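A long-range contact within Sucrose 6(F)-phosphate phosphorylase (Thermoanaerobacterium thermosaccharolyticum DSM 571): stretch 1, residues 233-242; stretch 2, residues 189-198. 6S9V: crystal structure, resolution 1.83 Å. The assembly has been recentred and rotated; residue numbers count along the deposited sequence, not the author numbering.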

# COMPACT_ATOMS: atom_id res chain seq x y z
N GLU A 233 -7.29 20.20 4.83
CA GLU A 233 -8.70 20.41 5.13
C GLU A 233 -9.52 19.16 4.80
O GLU A 233 -10.44 18.79 5.54
CB GLU A 233 -9.21 21.62 4.36
CG GLU A 233 -8.43 22.90 4.64
CD GLU A 233 -8.90 24.06 3.80
OE1 GLU A 233 -10.12 24.29 3.74
OE2 GLU A 233 -8.04 24.75 3.20
N PHE A 234 -9.20 18.51 3.68
CA PHE A 234 -9.86 17.25 3.34
C PHE A 234 -9.46 16.14 4.30
O PHE A 234 -10.30 15.37 4.77
CB PHE A 234 -9.53 16.85 1.90
CG PHE A 234 -10.07 15.50 1.52
CD1 PHE A 234 -11.41 15.35 1.20
CD2 PHE A 234 -9.25 14.39 1.50
CE1 PHE A 234 -11.92 14.12 0.86
CE2 PHE A 234 -9.76 13.15 1.16
CZ PHE A 234 -11.10 13.02 0.83
N LEU A 235 -8.16 16.01 4.57
CA LEU A 235 -7.70 14.96 5.48
C LEU A 235 -8.33 15.11 6.85
O LEU A 235 -8.80 14.13 7.44
CB LEU A 235 -6.18 14.98 5.58
CG LEU A 235 -5.41 14.56 4.34
CD1 LEU A 235 -3.92 14.81 4.52
CD2 LEU A 235 -5.68 13.09 4.01
N ASP A 236 -8.37 16.33 7.38
CA ASP A 236 -8.97 16.54 8.69
C ASP A 236 -10.44 16.18 8.67
O ASP A 236 -10.94 15.51 9.59
CB ASP A 236 -8.79 18.00 9.14
CG ASP A 236 -7.34 18.35 9.43
OD1 ASP A 236 -6.51 17.44 9.59
OD2 ASP A 236 -7.04 19.57 9.50
N TRP A 237 -11.17 16.61 7.63
CA TRP A 237 -12.57 16.25 7.50
C TRP A 237 -12.74 14.74 7.46
O TRP A 237 -13.57 14.18 8.18
CB TRP A 237 -13.17 16.89 6.24
CG TRP A 237 -14.54 16.36 5.96
CD1 TRP A 237 -15.72 16.80 6.49
CD2 TRP A 237 -14.89 15.28 5.08
NE1 TRP A 237 -16.77 16.06 6.01
CE2 TRP A 237 -16.29 15.12 5.14
CE3 TRP A 237 -14.15 14.43 4.26
CZ2 TRP A 237 -16.96 14.15 4.41
CZ3 TRP A 237 -14.82 13.47 3.53
CH2 TRP A 237 -16.21 13.33 3.61
N ALA A 238 -11.96 14.07 6.61
CA ALA A 238 -12.14 12.64 6.42
C ALA A 238 -11.80 11.87 7.69
O ALA A 238 -12.46 10.87 8.01
CB ALA A 238 -11.29 12.16 5.24
N LYS A 239 -10.76 12.29 8.41
CA LYS A 239 -10.36 11.58 9.61
C LYS A 239 -11.46 11.62 10.66
O LYS A 239 -11.77 10.60 11.30
CB LYS A 239 -9.06 12.18 10.16
CG LYS A 239 -8.52 11.46 11.39
CD LYS A 239 -7.14 11.95 11.77
CE LYS A 239 -6.54 11.08 12.86
NZ LYS A 239 -5.59 11.84 13.72
N GLY A 240 -12.08 12.79 10.86
CA GLY A 240 -13.12 12.92 11.86
C GLY A 240 -14.38 12.14 11.52
O GLY A 240 -15.03 11.58 12.40
N GLN A 241 -14.77 12.15 10.24
CA GLN A 241 -15.93 11.38 9.82
C GLN A 241 -15.67 9.88 9.95
O GLN A 241 -16.54 9.13 10.41
CB GLN A 241 -16.30 11.72 8.38
CG GLN A 241 -16.73 13.14 8.18
CD GLN A 241 -18.02 13.46 8.89
OE1 GLN A 241 -18.92 12.62 8.97
NE2 GLN A 241 -18.13 14.67 9.42
N ALA A 242 -14.49 9.42 9.52
CA ALA A 242 -14.17 8.01 9.66
C ALA A 242 -14.21 7.58 11.13
O ALA A 242 -14.73 6.51 11.46
CB ALA A 242 -12.80 7.72 9.05
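Stretch 2, residues 189-198: VREFLLEVFK

Stretch 2 is helical throughout, its i-to-i+4 backbone hydrogen bonds running from Leu-193 N to Val-189 O (2.8 Å) through Lys-198 N to Leu-194 O (3.0 Å). It lies beside the helix of stretch 1 pointing broadly the same way, with a signed crossing angle of -34° and an axial closest approach of 10.6 Å. No hydrogen bond links the two helices; they fit by shape, burying 477 Å² in all.

The largest bump on stretch 1 is Trp-237, whose indole (chi1 t) reaches across to Arg-190, Leu-193 and Leu-194. Arg-190 covers one face of it. Its long, nearly extended chain lays CD 4.0 Å from the centroid of the six-membered ring, a CH-pi contact, and carries CZ to 4.3 Å from the centroid of the five-membered ring, a cation-pi contact. Arginine suits this place because its flexible methylenes and flat, charged guanidinium can both spread over an aromatic surface. Its NH1 comes within 3.3 Å of Trp-237 CG, while NE is hydrogen-bonded elsewhere in the structure.

Leu-193 fills the hollow between two aromatic rings: its CD1 meets the edge of Phe-234 at CE1 (4.1 Å) and the edge of Trp-237 at CZ3 (4.2 Å). A branched, apolar side chain is well shaped for such a buried niche. One residue on, Leu-194 sends CD2 to 3.8 Å from Trp-237 CZ2 and to 3.3 Å from Gln-241 OE1, a close contact at a partly exposed site.

Farther along, the bump belongs to stretch 2. Phe-197 points toward stretch 1, where the small side chain of Ala-242 leaves room for its ring. Ala-242 CB sits over one face, 4.0 Å from the centroid of the Phe-197 ring, so even a methyl group makes a CH-pi contact. The CA atoms of these two residues are just 6.3 Å apart.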

# COMPACT_ATOMS: atom_id res chain seq x y z
N VAL A 189 -20.03 14.54 -3.21
CA VAL A 189 -18.94 13.60 -3.04
C VAL A 189 -18.71 13.29 -1.57
O VAL A 189 -18.44 12.14 -1.19
CB VAL A 189 -17.66 14.14 -3.71
CG1 VAL A 189 -16.45 13.30 -3.29
CG2 VAL A 189 -17.82 14.16 -5.22
N ARG A 190 -18.80 14.30 -0.71
CA ARG A 190 -18.59 14.03 0.71
C ARG A 190 -19.68 13.13 1.25
O ARG A 190 -19.40 12.23 2.06
CB ARG A 190 -18.50 15.35 1.48
CG ARG A 190 -17.29 16.14 1.03
CD ARG A 190 -16.87 17.23 1.97
NE ARG A 190 -15.55 17.73 1.56
CZ ARG A 190 -14.71 18.40 2.34
NH1 ARG A 190 -15.02 18.67 3.60
NH2 ARG A 190 -13.54 18.80 1.85
N GLU A 191 -20.92 13.32 0.79
CA GLU A 191 -22.01 12.41 1.16
C GLU A 191 -21.73 11.00 0.66
O GLU A 191 -21.97 10.02 1.37
CB GLU A 191 -23.33 12.91 0.58
CG GLU A 191 -23.88 14.18 1.20
CD GLU A 191 -25.12 14.70 0.48
OE1 GLU A 191 -25.36 14.29 -0.67
OE2 GLU A 191 -25.85 15.53 1.06
N PHE A 192 -21.24 10.89 -0.57
CA PHE A 192 -20.88 9.60 -1.15
C PHE A 192 -19.82 8.89 -0.32
O PHE A 192 -19.96 7.71 0.02
CB PHE A 192 -20.40 9.82 -2.59
CG PHE A 192 -19.84 8.60 -3.25
CD1 PHE A 192 -20.68 7.58 -3.70
CD2 PHE A 192 -18.48 8.47 -3.46
CE1 PHE A 192 -20.16 6.46 -4.32
CE2 PHE A 192 -17.96 7.35 -4.09
CZ PHE A 192 -18.81 6.35 -4.52
N LEU A 193 -18.75 9.60 0.03
CA LEU A 193 -17.68 9.00 0.82
C LEU A 193 -18.19 8.60 2.20
O LEU A 193 -17.82 7.54 2.72
CB LEU A 193 -16.49 9.95 0.93
CG LEU A 193 -15.82 10.35 -0.39
CD1 LEU A 193 -14.69 11.33 -0.13
CD2 LEU A 193 -15.30 9.13 -1.14
N LEU A 194 -19.03 9.45 2.82
CA LEU A 194 -19.61 9.11 4.11
C LEU A 194 -20.43 7.82 4.04
O LEU A 194 -20.42 7.02 4.97
CB LEU A 194 -20.50 10.25 4.61
CG LEU A 194 -19.85 11.53 5.11
CD1 LEU A 194 -20.89 12.38 5.82
CD2 LEU A 194 -18.70 11.21 6.04
N GLU A 195 -21.17 7.64 2.95
CA GLU A 195 -21.96 6.42 2.79
C GLU A 195 -21.07 5.19 2.69
O GLU A 195 -21.45 4.11 3.15
CB GLU A 195 -22.85 6.53 1.55
CG GLU A 195 -23.70 5.29 1.28
CD GLU A 195 -24.60 4.93 2.45
OE1 GLU A 195 -25.03 5.85 3.19
OE2 GLU A 195 -24.86 3.72 2.65
N VAL A 196 -19.87 5.33 2.11
CA VAL A 196 -18.96 4.20 2.05
C VAL A 196 -18.43 3.86 3.44
O VAL A 196 -18.38 2.69 3.82
CB VAL A 196 -17.81 4.48 1.06
CG1 VAL A 196 -16.87 3.27 1.00
CG2 VAL A 196 -18.37 4.80 -0.32
N PHE A 197 -18.04 4.87 4.22
CA PHE A 197 -17.64 4.63 5.61
C PHE A 197 -18.74 3.88 6.36
O PHE A 197 -18.45 2.94 7.12
CB PHE A 197 -17.33 5.95 6.32
CG PHE A 197 -16.01 6.58 5.94
CD1 PHE A 197 -14.89 5.80 5.68
CD2 PHE A 197 -15.88 7.96 5.87
CE1 PHE A 197 -13.68 6.39 5.33
CE2 PHE A 197 -14.67 8.55 5.53
CZ PHE A 197 -13.57 7.76 5.27
N LYS A 198 -19.99 4.30 6.19
CA LYS A 198 -21.10 3.63 6.87
C LYS A 198 -21.23 2.18 6.43
O LYS A 198 -21.42 1.28 7.26
CB LYS A 198 -22.39 4.39 6.58
CG LYS A 198 -23.62 3.85 7.26
CD LYS A 198 -24.75 4.87 7.21
CE LYS A 198 -25.94 4.41 8.03
NZ LYS A 198 -26.73 3.39 7.28